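Local coordinates for protein esterase LipW (Mycobacterium marinum, PDB 3QH4) that probably hydrolyses ester bonds in a narrow range of substrates, as a mycobacterial member of the alpha/beta-hydrolase fold family, at residues 255-260 against 284-288; 196-200 against 237-241; 37-42 against 97-103; 110-114 against 301-307. All blocks are in the same frame, centred on the assembly; numbering follows the deposited sequence.

In the fold
From the N terminus, contact 3 closes first: helix 31-56 meets the loop that follows strand 85-91, after a loop holding strands 59-66, 72-79 and 85-91. Contact 4 opens just downstream at 110-114 and closes near the C terminus at 301-307, bringing helix 298-315 back to helix 105-115. Within that long span, contact 2 joins the loop after strand 189-193 to the one before strand 250-255, and closes before contact 1 joins the chain ends of strands 250-255 and 278-283; these two lie in series and no loops cross. Contacts 1 and 2 also touch, Phe-260 CZ lying 3.7 Å from Val-196 CG2. Contacts 2 and 4 lie on opposite sides of the chain's centre.

Contact 1 of 4, residues 255-260 against 284-288; sequences GEIDPF and PRACH
Asp-258 and His-288 supply the acid and the base of what is probably the Ser-His-Asp triad of this alpha/beta hydrolase, an inference from charge-relay geometry. His-288 ND1 donates to Asp-258 OD2 over 2.6 Å with an N-H...O angle of 158°, while NE2 is hydrogen-bonded to Ser-166 OG on the presumed nucleophile elbow. OD2 lies in the imidazole plane and is met on its syn side but well out of the carboxylate plane, the carboxylate standing perpendicular to the ring. With CG anti to the backbone N (chi1 -177°), this rotamer carries OD2 to the imidazole edge. The other oxygen of Asp-258, OD1, takes a capping bond from Phe-260 N at 2.8 Å, arriving from above the carboxylate plane; a donor on each oxygen limits rotation of the group. The Phe-260 edge points at the imidazole face in an offset edge-to-face pair, ring centroids 5.2 Å apart and planes at 63°. Further back one backbone bond and a water bridge join the segments: Ile-257 N donates to Ala-286 O at 2.9 Å, and the water links Ile-257 O to His-288 N. At the outer end, Arg-285 N donates to Glu-256 OE2 at 2.7 Å. The segments continue from the C-terminal ends of the adjacent parallel strands 250-255 and 278-283 and precede helices 261-273 and 290-293; helix 216-227 packs on Phe-260, and helix 17-20 meets Cys-287 through Leu-19.

Contact 2 of 4, residues 196-200 against 237-241; sequences VLDDR and VPGRR
Val-237 enters against the backbone of 196-200: with CG1 anti to its own N (chi1 -176°), that methyl lies 3.3 Å from Leu-197 O and is equally near Asp-199 OD1. Pro-238 adds a looser apolar touch, its CB 4.3 Å from Leu-197 CD2, and also packs on helix 167-181. Gly-239 CA and Asp-198 CA are the nearest CA pair, 4.8 Å apart, and Gly-239 N donates to Leu-197 O at 2.8 Å. Arg-240, extended from CG to NE, grips the Asp-199 carboxylate side-on. Its NE reaches OD1 of Asp-199 at 2.8 Å, and its NH2 reaches OD2 of the same residue at 3.0 Å. Both oxygens use their syn lone pairs, the two flat groups being nearly coplanar (23°). Arg-200 CG lies over one face of this guanidinium, and the two guanidinium groups stack with an offset, planes 17° apart and centres separated by 4.7 Å. Arg-200 in turn holds Asp-198 side-on, and OD1 of that aspartate also accepts from Arg-200 N in an Asx turn. The chemistry is that of two layered Asp-Arg pairs: each cation has a carboxylate at its edge, which probably offsets the like-charge repulsion between the stacked guanidinium groups.

Contact 3 of 4, residues 37-42 against 97-103; sequences IRESMN and ALGNLDT
Arg-38 and Ala-97 make the direct polar link: NE and NH2 of the arginine approach side-on and converge on Ala-97 O, with NE at 2.9 Å from it. The oxygen lies in the guanidinium plane; NE comes nearly in line with the C=O bond and NH2 on a lone pair in the carbonyl plane. Next to it Leu-98 spreads its methyls over the helix, CD1 at 3.8 Å from Ile-37 CG2 and CD2 at 3.7 Å from Arg-38 CG. Met-41, extended from a CG anti to the backbone N (chi1 177°), pushes CE to 3.3 Å from Thr-103 CG2, closer than two methyls normally pack. The amides of Asn-42 and Asn-100 run antiparallel alongside each other, planes 20° apart, and are joined through water. One water donates to OD1 of both asparagines and accepts from Thr-103 OG1; two more connect the Asn-42 amide to Gly-99 N and O. Farther out, Asn-100 OD1 accepts from Asp-102 N in an Asx turn, Asp-102 is salt-bridged to Arg-76, and Arg-38 NH1 to Glu-129. In this hydrolase family the loop after the strand equivalent to 85-91 carries the glycine-rich oxyanion-hole motif, so helix 31-56 probably packs beside that part of the active site.

Contact 4 of 4, residues 110-114 against 301-307; sequences ELARR and QRLFAMQ
Glu-110 meets Phe-304 through its aliphatic part: Glu-110 CG sits over the ring face in a CH-pi contact, 3.9 Å from the Phe-304 centroid and 13° off the normal. A bend at chi2 (-67°) then brings the carboxylate within reach of two arginines on its own helix. Glu-110 OE1 takes three N-H bonds, from Arg-113 NH2 at 2.9 Å, Arg-114 NE at 2.8 Å and Arg-114 NH2 at 3.0 Å, while OE2 has Arg-106 as a salt-bridge partner. Leu-111 follows, its CD2 packed 3.7 Å from Gln-307 CB; the amide of that glutamine is bonded to Gln-107. Arg-113 serves from the flank, joining the salt-bridge network without touching the other helix. Arg-114 carries the far end of the interface, extended from CG to NE. Arg-114 CZ lies 3.5 Å from Phe-304 CB, which sits over the guanidinium face, while the edge is used for hydrogen bonds. Arg-114 NH2 donates to Gln-301 OE1 at 2.9 Å, reaching it from above the amide plane, and a water links Gln-301 NE2 to Glu-110 OE2. The helix segments cross at -54° with their axes 9.2 Å apart at closest approach. Helix 298-315 rests on strand 189-193 through Gln-307, and Phe-304 packs on Asp-291 of helix 290-293; helix 105-115 lies against helix 298-315, with Ala-112 touching the loops at Val-58 and Ala-80.

Contact 1 of 4, residues 255-260 against 284-288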
loop_
_atom_site.group_PDB
_atom_site.type_symbol
_atom_site.label_atom_id
_atom_site.label_comp_id
_atom_site.label_asym_id
_atom_site.label_seq_id
_atom_site.Cartn_x
_atom_site.Cartn_y
_atom_site.Cartn_z
ATOM N N GLY A 255 -5.360 11.431 0.415
ATOM C CA GLY A 255 -6.371 12.408 -0.043
ATOM C C GLY A 255 -7.134 12.921 1.170
ATOM O O GLY A 255 -7.231 12.228 2.167
ATOM N N GLU A 256 -7.694 14.129 1.082
ATOM C CA GLU A 256 -8.378 14.704 2.247
ATOM C C GLU A 256 -9.765 14.127 2.461
ATOM O O GLU A 256 -10.286 14.187 3.583
ATOM C CB GLU A 256 -8.457 16.232 2.172
ATOM C CG GLU A 256 -9.320 16.723 1.026
ATOM C CD GLU A 256 -9.615 18.217 1.070
ATOM O OE1 GLU A 256 -9.497 18.823 2.158
ATOM O OE2 GLU A 256 -9.984 18.775 0.010
ATOM N N ILE A 257 -10.369 13.581 1.407
ATOM C CA ILE A 257 -11.761 13.078 1.523
ATOM C C ILE A 257 -11.688 11.567 1.660
ATOM O O ILE A 257 -12.148 10.806 0.804
ATOM C CB ILE A 257 -12.677 13.562 0.326
ATOM C CG1 ILE A 257 -12.560 15.079 0.102
ATOM C CG2 ILE A 257 -14.186 13.153 0.504
ATOM C CD1 ILE A 257 -12.868 15.920 1.351
ATOM N N ASP A 258 -11.155 11.147 2.801
ATOM C CA ASP A 258 -10.723 9.753 2.960
ATOM C C ASP A 258 -10.888 9.435 4.446
ATOM O O ASP A 258 -10.346 10.158 5.299
ATOM C CB ASP A 258 -9.257 9.644 2.513
ATOM C CG ASP A 258 -8.712 8.195 2.559
ATOM O OD1 ASP A 258 -9.143 7.393 3.410
ATOM O OD2 ASP A 258 -7.803 7.871 1.754
ATOM N N PRO A 259 -11.628 8.366 4.769
ATOM C CA PRO A 259 -11.757 8.022 6.187
ATOM C C PRO A 259 -10.419 7.828 6.912
ATOM O O PRO A 259 -10.378 8.044 8.122
ATOM C CB PRO A 259 -12.591 6.720 6.160
ATOM C CG PRO A 259 -12.190 6.072 4.804
ATOM C CD PRO A 259 -12.188 7.311 3.892
ATOM N N PHE A 260 -9.345 7.449 6.207
ATOM C CA PHE A 260 -8.052 7.208 6.860
ATOM C C PHE A 260 -7.240 8.486 7.062
ATOM O O PHE A 260 -6.166 8.444 7.625
ATOM C CB PHE A 260 -7.253 6.176 6.069
ATOM C CG PHE A 260 -8.006 4.891 5.892
ATOM C CD1 PHE A 260 -8.331 4.106 7.001
ATOM C CD2 PHE A 260 -8.428 4.502 4.639
ATOM C CE1 PHE A 260 -9.109 2.912 6.817
ATOM C CE2 PHE A 260 -9.177 3.341 4.464
ATOM C CZ PHE A 260 -9.507 2.554 5.542
ATOM N N PRO A 284 -5.720 17.690 -1.821
ATOM C CA PRO A 284 -7.074 18.295 -1.714
ATOM C C PRO A 284 -8.049 17.651 -2.724
ATOM O O PRO A 284 -7.613 17.169 -3.775
ATOM C CB PRO A 284 -6.804 19.778 -2.047
ATOM C CG PRO A 284 -5.645 19.744 -3.026
ATOM C CD PRO A 284 -4.774 18.557 -2.551
ATOM N N ARG A 285 -9.336 17.629 -2.382
ATOM C CA ARG A 285 -10.426 17.248 -3.309
ATOM C C ARG A 285 -10.274 15.823 -3.885
ATOM O O ARG A 285 -10.713 15.536 -4.993
ATOM C CB ARG A 285 -10.578 18.300 -4.413
ATOM C CG ARG A 285 -10.591 19.730 -3.903
ATOM C CD ARG A 285 -10.849 20.723 -5.040
ATOM N NE ARG A 285 -12.249 20.748 -5.431
ATOM C CZ ARG A 285 -12.705 21.182 -6.611
ATOM N NH1 ARG A 285 -11.871 21.583 -7.575
ATOM N NH2 ARG A 285 -14.008 21.197 -6.830
ATOM N N ALA A 286 -9.673 14.932 -3.089
ATOM C CA ALA A 286 -9.364 13.575 -3.492
ATOM C C ALA A 286 -9.841 12.558 -2.440
ATOM O O ALA A 286 -9.611 12.734 -1.251
ATOM C CB ALA A 286 -7.825 13.424 -3.720
ATOM N N CYS A 287 -10.479 11.488 -2.913
ATOM C CA CYS A 287 -10.962 10.374 -2.073
ATOM C C CYS A 287 -9.964 9.247 -2.040
ATOM O O CYS A 287 -8.981 9.252 -2.799
ATOM C CB CYS A 287 -12.315 9.867 -2.628
ATOM S SG CYS A 287 -12.197 9.136 -4.293
ATOM N N HIS A 288 -10.166 8.270 -1.149
ATOM C CA HIS A 288 -9.297 7.093 -1.166
ATOM C C HIS A 288 -9.260 6.454 -2.552
ATOM O O HIS A 288 -10.299 6.290 -3.204
ATOM C CB HIS A 288 -9.827 6.056 -0.180
ATOM C CG HIS A 288 -8.800 5.054 0.228
ATOM N ND1 HIS A 288 -7.793 5.361 1.113
ATOM C CD2 HIS A 288 -8.637 3.747 -0.096
ATOM C CE1 HIS A 288 -7.044 4.288 1.324
ATOM N NE2 HIS A 288 -7.548 3.289 0.614
HETATM O O HOH W 1 -12.589 8.003 0.356
#

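Contact 2 of 4, residues 196-200 against 237-241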
loop_
_atom_site.group_PDB
_atom_site.type_symbol
_atom_site.label_atom_id
_atom_site.label_comp_id
_atom_site.label_asym_id
_atom_site.label_seq_id
_atom_site.Cartn_x
_atom_site.Cartn_y
_atom_site.Cartn_z
ATOM N N VAL A 196 -3.717 2.391 5.859
ATOM C CA VAL A 196 -4.582 1.912 6.918
ATOM C C VAL A 196 -3.672 1.732 8.143
ATOM O O VAL A 196 -2.685 0.990 8.060
ATOM C CB VAL A 196 -5.213 0.580 6.459
ATOM C CG1 VAL A 196 -5.896 -0.081 7.647
ATOM C CG2 VAL A 196 -6.223 0.875 5.310
ATOM N N LEU A 197 -3.992 2.387 9.267
ATOM C CA LEU A 197 -3.078 2.426 10.409
ATOM C C LEU A 197 -3.670 2.080 11.752
ATOM O O LEU A 197 -2.945 1.577 12.606
ATOM C CB LEU A 197 -2.416 3.828 10.509
ATOM C CG LEU A 197 -1.489 4.150 9.348
ATOM C CD1 LEU A 197 -1.126 5.602 9.436
ATOM C CD2 LEU A 197 -0.244 3.298 9.445
ATOM N N ASP A 198 -4.967 2.315 11.942
ATOM C CA ASP A 198 -5.507 2.251 13.292
ATOM C C ASP A 198 -6.947 1.755 13.293
ATOM O O ASP A 198 -7.821 2.363 12.657
ATOM C CB ASP A 198 -5.413 3.642 13.940
ATOM C CG ASP A 198 -5.475 3.602 15.477
ATOM O OD1 ASP A 198 -6.040 2.663 16.061
ATOM O OD2 ASP A 198 -4.939 4.539 16.127
ATOM N N ASP A 199 -7.201 0.661 14.013
ATOM C CA ASP A 199 -8.579 0.162 14.118
ATOM C C ASP A 199 -9.485 1.057 14.964
ATOM O O ASP A 199 -10.709 0.982 14.868
ATOM C CB ASP A 199 -8.576 -1.249 14.706
ATOM C CG ASP A 199 -8.068 -1.255 16.119
ATOM O OD1 ASP A 199 -6.877 -0.912 16.304
ATOM O OD2 ASP A 199 -8.872 -1.605 17.025
ATOM N N ARG A 200 -8.897 1.905 15.792
ATOM C CA ARG A 200 -9.686 2.776 16.660
ATOM C C ARG A 200 -10.317 3.869 15.794
ATOM O O ARG A 200 -9.661 4.424 14.955
ATOM C CB ARG A 200 -8.774 3.377 17.731
ATOM C CG ARG A 200 -8.205 2.280 18.700
ATOM C CD ARG A 200 -7.191 2.889 19.656
ATOM N NE ARG A 200 -5.953 3.209 18.958
ATOM C CZ ARG A 200 -4.830 3.645 19.528
ATOM N NH1 ARG A 200 -4.739 3.789 20.850
ATOM N NH2 ARG A 200 -3.768 3.903 18.771
ATOM N N VAL A 237 -1.605 -3.683 14.341
ATOM C CA VAL A 237 -2.161 -2.326 14.135
ATOM C C VAL A 237 -1.033 -1.338 14.361
ATOM O O VAL A 237 -0.756 -0.964 15.494
ATOM C CB VAL A 237 -3.295 -2.035 15.142
ATOM C CG1 VAL A 237 -3.942 -0.666 14.849
ATOM C CG2 VAL A 237 -4.405 -3.194 15.105
ATOM N N PRO A 238 -0.353 -0.904 13.287
ATOM C CA PRO A 238 0.814 -0.051 13.497
ATOM C C PRO A 238 0.532 1.233 14.286
ATOM O O PRO A 238 1.407 1.681 15.065
ATOM C CB PRO A 238 1.302 0.237 12.055
ATOM C CG PRO A 238 0.880 -0.954 11.285
ATOM C CD PRO A 238 -0.495 -1.302 11.871
ATOM N N GLY A 239 -0.675 1.808 14.152
ATOM C CA GLY A 239 -0.984 3.038 14.818
ATOM C C GLY A 239 -1.062 2.876 16.327
ATOM O O GLY A 239 -0.970 3.867 17.059
ATOM N N ARG A 240 -1.203 1.637 16.801
ATOM C CA ARG A 240 -1.157 1.403 18.261
ATOM C C ARG A 240 0.259 1.317 18.874
ATOM O O ARG A 240 0.396 1.264 20.122
ATOM C CB ARG A 240 -1.971 0.151 18.645
ATOM C CG ARG A 240 -3.484 0.357 18.530
ATOM C CD ARG A 240 -4.169 -0.969 18.846
ATOM N NE ARG A 240 -5.633 -0.920 18.792
ATOM C CZ ARG A 240 -6.442 -0.755 19.843
ATOM N NH1 ARG A 240 -5.954 -0.488 21.043
ATOM N NH2 ARG A 240 -7.760 -0.827 19.687
ATOM N N ARG A 241 1.303 1.308 18.042
ATOM C CA ARG A 241 2.688 1.275 18.554
ATOM C C ARG A 241 2.986 2.577 19.295
ATOM O O ARG A 241 2.781 3.666 18.750
ATOM C CB ARG A 241 3.710 1.064 17.424
ATOM C CG ARG A 241 5.147 0.966 17.954
ATOM C CD ARG A 241 6.084 0.390 16.921
ATOM N NE ARG A 241 5.611 -0.904 16.411
ATOM C CZ ARG A 241 5.543 -2.043 17.116
ATOM N NH1 ARG A 241 5.949 -2.101 18.375
ATOM N NH2 ARG A 241 5.112 -3.149 16.527
#

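Contact 3 of 4, residues 37-42 against 97-103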
loop_
_atom_site.group_PDB
_atom_site.type_symbol
_atom_site.label_atom_id
_atom_site.label_comp_id
_atom_site.label_asym_id
_atom_site.label_seq_id
_atom_site.Cartn_x
_atom_site.Cartn_y
_atom_site.Cartn_z
ATOM N N ILE A 37 -16.382 -8.854 -5.812
ATOM C CA ILE A 37 -15.433 -7.811 -6.220
ATOM C C ILE A 37 -14.157 -8.457 -6.764
ATOM O O ILE A 37 -13.640 -8.027 -7.797
ATOM C CB ILE A 37 -15.090 -6.826 -5.078
ATOM C CG1 ILE A 37 -16.323 -6.065 -4.611
ATOM C CG2 ILE A 37 -13.990 -5.822 -5.515
ATOM C CD1 ILE A 37 -16.108 -5.322 -3.296
ATOM N N ARG A 38 -13.662 -9.493 -6.087
ATOM C CA ARG A 38 -12.415 -10.143 -6.529
ATOM C C ARG A 38 -12.496 -10.510 -8.004
ATOM O O ARG A 38 -11.579 -10.254 -8.775
ATOM C CB ARG A 38 -12.144 -11.414 -5.735
ATOM C CG ARG A 38 -11.763 -11.138 -4.288
ATOM C CD ARG A 38 -11.484 -12.423 -3.558
ATOM N NE ARG A 38 -11.012 -12.177 -2.186
ATOM C CZ ARG A 38 -11.105 -13.084 -1.212
ATOM N NH1 ARG A 38 -11.623 -14.295 -1.460
ATOM N NH2 ARG A 38 -10.675 -12.803 -0.000
ATOM N N GLU A 39 -13.614 -11.111 -8.388
ATOM C CA GLU A 39 -13.762 -11.610 -9.756
ATOM C C GLU A 39 -13.730 -10.485 -10.784
ATOM O O GLU A 39 -13.008 -10.565 -11.776
ATOM C CB GLU A 39 -15.053 -12.409 -9.879
ATOM C CG GLU A 39 -15.052 -13.708 -9.030
ATOM C CD GLU A 39 -13.846 -14.615 -9.327
ATOM O OE1 GLU A 39 -13.623 -14.935 -10.525
ATOM O OE2 GLU A 39 -13.113 -14.988 -8.365
ATOM N N SER A 40 -14.507 -9.435 -10.542
ATOM C CA SER A 40 -14.620 -8.344 -11.510
ATOM C C SER A 40 -13.336 -7.478 -11.549
ATOM O O SER A 40 -12.816 -7.132 -12.631
ATOM C CB SER A 40 -15.874 -7.512 -11.223
ATOM O OG SER A 40 -15.887 -7.066 -9.874
ATOM N N MET A 41 -12.817 -7.160 -10.371
ATOM C CA MET A 41 -11.617 -6.328 -10.240
ATOM C C MET A 41 -10.412 -7.043 -10.858
ATOM O O MET A 41 -9.628 -6.437 -11.602
ATOM C CB MET A 41 -11.370 -6.011 -8.757
ATOM C CG MET A 41 -10.117 -5.222 -8.464
ATOM S SD MET A 41 -10.035 -5.070 -6.650
ATOM C CE MET A 41 -8.301 -5.006 -6.512
ATOM N N ASN A 42 -10.265 -8.330 -10.561
ATOM C CA ASN A 42 -9.116 -9.059 -11.081
ATOM C C ASN A 42 -9.171 -9.187 -12.616
ATOM O O ASN A 42 -8.136 -9.098 -13.293
ATOM C CB ASN A 42 -8.944 -10.416 -10.395
ATOM C CG ASN A 42 -8.587 -10.298 -8.901
ATOM O OD1 ASN A 42 -8.190 -9.234 -8.395
ATOM N ND2 ASN A 42 -8.738 -11.408 -8.186
ATOM N N ALA A 97 -8.342 -7.910 1.953
ATOM C CA ALA A 97 -9.252 -8.941 1.414
ATOM C C ALA A 97 -9.287 -9.051 -0.111
ATOM O O ALA A 97 -9.816 -10.048 -0.656
ATOM C CB ALA A 97 -10.653 -8.676 1.925
ATOM N N LEU A 98 -8.811 -8.021 -0.813
ATOM C CA LEU A 98 -8.897 -7.996 -2.284
ATOM C C LEU A 98 -7.528 -7.888 -2.921
ATOM O O LEU A 98 -6.566 -7.432 -2.277
ATOM C CB LEU A 98 -9.709 -6.785 -2.766
ATOM C CG LEU A 98 -11.093 -6.581 -2.185
ATOM C CD1 LEU A 98 -11.680 -5.236 -2.608
ATOM C CD2 LEU A 98 -11.921 -7.748 -2.693
ATOM N N GLY A 99 -7.448 -8.273 -4.198
ATOM C CA GLY A 99 -6.293 -7.920 -5.014
ATOM C C GLY A 99 -5.283 -9.024 -5.252
ATOM O O GLY A 99 -5.401 -10.129 -4.728
ATOM N N ASN A 100 -4.295 -8.692 -6.073
ATOM C CA ASN A 100 -3.241 -9.611 -6.510
ATOM C C ASN A 100 -2.150 -8.745 -7.174
ATOM O O ASN A 100 -2.114 -7.529 -6.947
ATOM C CB ASN A 100 -3.828 -10.670 -7.475
ATOM C CG ASN A 100 -4.424 -10.041 -8.770
ATOM O OD1 ASN A 100 -4.197 -8.863 -9.076
ATOM N ND2 ASN A 100 -5.194 -10.836 -9.518
ATOM N N LEU A 101 -1.275 -9.339 -7.984
ATOM C CA LEU A 101 -0.164 -8.595 -8.594
ATOM C C LEU A 101 -0.588 -7.536 -9.625
ATOM O O LEU A 101 0.202 -6.653 -9.964
ATOM C CB LEU A 101 0.855 -9.574 -9.203
ATOM C CG LEU A 101 1.491 -10.518 -8.165
ATOM C CD1 LEU A 101 2.384 -11.566 -8.885
ATOM C CD2 LEU A 101 2.273 -9.715 -7.082
ATOM N N ASP A 102 -1.809 -7.641 -10.130
ATOM C CA ASP A 102 -2.308 -6.675 -11.115
ATOM C C ASP A 102 -2.910 -5.412 -10.481
ATOM O O ASP A 102 -3.069 -4.379 -11.149
ATOM C CB ASP A 102 -3.352 -7.354 -12.027
ATOM C CG ASP A 102 -2.748 -8.441 -12.915
ATOM O OD1 ASP A 102 -1.581 -8.324 -13.341
ATOM O OD2 ASP A 102 -3.462 -9.436 -13.218
ATOM N N THR A 103 -3.249 -5.495 -9.189
ATOM C CA THR A 103 -4.067 -4.451 -8.549
ATOM C C THR A 103 -3.391 -3.083 -8.614
ATOM O O THR A 103 -3.978 -2.107 -9.129
ATOM C CB THR A 103 -4.370 -4.806 -7.108
ATOM O OG1 THR A 103 -5.036 -6.094 -7.074
ATOM C CG2 THR A 103 -5.229 -3.683 -6.461
HETATM O O HOH W 2 -5.851 -10.079 -12.189
HETATM O O HOH W 3 -6.417 -7.257 -9.269
HETATM O O HOH W 4 -8.046 -11.423 -5.330
HETATM O O HOH W 5 -9.528 -8.456 -6.054
#

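Contact 4 of 4, residues 110-114 against 301-307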
loop_
_atom_site.group_PDB
_atom_site.type_symbol
_atom_site.label_atom_id
_atom_site.label_comp_id
_atom_site.label_asym_id
_atom_site.label_seq_id
_atom_site.Cartn_x
_atom_site.Cartn_y
_atom_site.Cartn_z
ATOM N N GLU A 110 5.206 3.037 -11.891
ATOM C CA GLU A 110 5.543 4.447 -11.657
ATOM C C GLU A 110 6.687 4.572 -10.679
ATOM O O GLU A 110 7.626 5.343 -10.921
ATOM C CB GLU A 110 4.320 5.270 -11.231
ATOM C CG GLU A 110 3.188 5.303 -12.295
ATOM C CD GLU A 110 3.533 6.051 -13.571
ATOM O OE1 GLU A 110 4.469 6.884 -13.584
ATOM O OE2 GLU A 110 2.855 5.789 -14.583
ATOM N N LEU A 111 6.647 3.801 -9.588
ATOM C CA LEU A 111 7.747 3.832 -8.613
ATOM C C LEU A 111 9.072 3.408 -9.251
ATOM O O LEU A 111 10.080 4.099 -9.108
ATOM C CB LEU A 111 7.453 2.923 -7.417
ATOM C CG LEU A 111 6.318 3.344 -6.486
ATOM C CD1 LEU A 111 6.145 2.315 -5.364
ATOM C CD2 LEU A 111 6.577 4.736 -5.890
ATOM N N ALA A 112 9.067 2.274 -9.955
ATOM C CA ALA A 112 10.308 1.744 -10.535
ATOM C C ALA A 112 10.946 2.770 -11.464
ATOM O O ALA A 112 12.133 3.058 -11.371
ATOM C CB ALA A 112 10.026 0.437 -11.295
ATOM N N ARG A 113 10.140 3.319 -12.364
ATOM C CA ARG A 113 10.640 4.196 -13.412
ATOM C C ARG A 113 11.111 5.532 -12.826
ATOM O O ARG A 113 12.238 6.007 -13.112
ATOM C CB ARG A 113 9.544 4.449 -14.442
ATOM C CG ARG A 113 9.946 5.480 -15.497
ATOM C CD ARG A 113 8.897 5.565 -16.590
ATOM N NE ARG A 113 7.657 6.173 -16.121
ATOM C CZ ARG A 113 7.404 7.476 -16.111
ATOM N NH1 ARG A 113 8.342 8.348 -16.519
ATOM N NH2 ARG A 113 6.233 7.915 -15.659
ATOM N N ARG A 114 10.265 6.123 -11.991
ATOM C CA ARG A 114 10.558 7.459 -11.490
ATOM C C ARG A 114 11.653 7.507 -10.432
ATOM O O ARG A 114 12.428 8.486 -10.375
ATOM C CB ARG A 114 9.286 8.130 -10.976
ATOM C CG ARG A 114 8.252 8.419 -12.101
ATOM C CD ARG A 114 7.030 9.037 -11.465
ATOM N NE ARG A 114 5.856 8.957 -12.327
ATOM C CZ ARG A 114 5.175 10.012 -12.760
ATOM N NH1 ARG A 114 5.577 11.247 -12.453
ATOM N NH2 ARG A 114 4.073 9.831 -13.496
ATOM N N GLN A 301 -0.755 12.324 -10.939
ATOM C CA GLN A 301 0.609 12.462 -11.445
ATOM C C GLN A 301 1.530 13.147 -10.461
ATOM O O GLN A 301 2.699 12.758 -10.331
ATOM C CB GLN A 301 0.614 13.180 -12.804
ATOM C CG GLN A 301 -0.036 12.333 -13.914
ATOM C CD GLN A 301 0.899 11.194 -14.388
ATOM O OE1 GLN A 301 2.058 11.445 -14.760
ATOM N NE2 GLN A 301 0.400 9.957 -14.364
ATOM N N ARG A 302 1.020 14.163 -9.768
ATOM C CA ARG A 302 1.821 14.813 -8.720
ATOM C C ARG A 302 2.160 13.831 -7.594
ATOM O O ARG A 302 3.256 13.888 -7.041
ATOM C CB ARG A 302 1.103 16.054 -8.172
ATOM C CG ARG A 302 1.184 17.267 -9.127
ATOM C CD ARG A 302 0.737 18.561 -8.400
ATOM N NE ARG A 302 -0.710 18.605 -8.244
ATOM C CZ ARG A 302 -1.535 19.204 -9.108
ATOM N NH1 ARG A 302 -2.848 19.169 -8.905
ATOM N NH2 ARG A 302 -1.047 19.814 -10.188
ATOM N N LEU A 303 1.212 12.954 -7.241
ATOM C CA LEU A 303 1.510 11.881 -6.278
ATOM C C LEU A 303 2.679 11.010 -6.768
ATOM O O LEU A 303 3.652 10.820 -6.031
ATOM C CB LEU A 303 0.245 11.001 -6.013
ATOM C CG LEU A 303 0.623 9.756 -5.172
ATOM C CD1 LEU A 303 0.853 10.117 -3.723
ATOM C CD2 LEU A 303 -0.491 8.692 -5.314
ATOM N N PHE A 304 2.572 10.481 -7.992
ATOM C CA PHE A 304 3.623 9.615 -8.554
ATOM C C PHE A 304 4.983 10.338 -8.566
ATOM O O PHE A 304 6.005 9.751 -8.254
ATOM C CB PHE A 304 3.267 9.123 -9.958
ATOM C CG PHE A 304 1.994 8.270 -10.031
ATOM C CD1 PHE A 304 1.639 7.387 -9.004
ATOM C CD2 PHE A 304 1.177 8.343 -11.153
ATOM C CE1 PHE A 304 0.461 6.613 -9.103
ATOM C CE2 PHE A 304 0.010 7.582 -11.269
ATOM C CZ PHE A 304 -0.338 6.687 -10.249
ATOM N N ALA A 305 4.979 11.614 -8.931
ATOM C CA ALA A 305 6.231 12.363 -9.065
ATOM C C ALA A 305 6.834 12.525 -7.677
ATOM O O ALA A 305 8.059 12.401 -7.517
ATOM C CB ALA A 305 5.977 13.704 -9.727
ATOM N N MET A 306 5.965 12.781 -6.684
ATOM C CA MET A 306 6.395 13.004 -5.312
ATOM C C MET A 306 7.017 11.735 -4.734
ATOM O O MET A 306 8.060 11.773 -4.063
ATOM C CB MET A 306 5.199 13.461 -4.463
ATOM C CG MET A 306 5.545 13.780 -3.034
ATOM S SD MET A 306 4.077 14.246 -2.095
ATOM C CE MET A 306 3.547 15.677 -3.041
ATOM N N GLN A 307 6.370 10.612 -4.997
ATOM C CA GLN A 307 6.860 9.314 -4.552
ATOM C C GLN A 307 8.190 9.007 -5.202
ATOM O O GLN A 307 9.097 8.523 -4.536
ATOM C CB GLN A 307 5.858 8.227 -4.931
ATOM C CG GLN A 307 4.529 8.310 -4.186
ATOM C CD GLN A 307 3.521 7.321 -4.778
ATOM O OE1 GLN A 307 3.487 7.134 -6.001
ATOM N NE2 GLN A 307 2.684 6.723 -3.933
HETATM O O HOH W 6 2.186 8.036 -15.709
#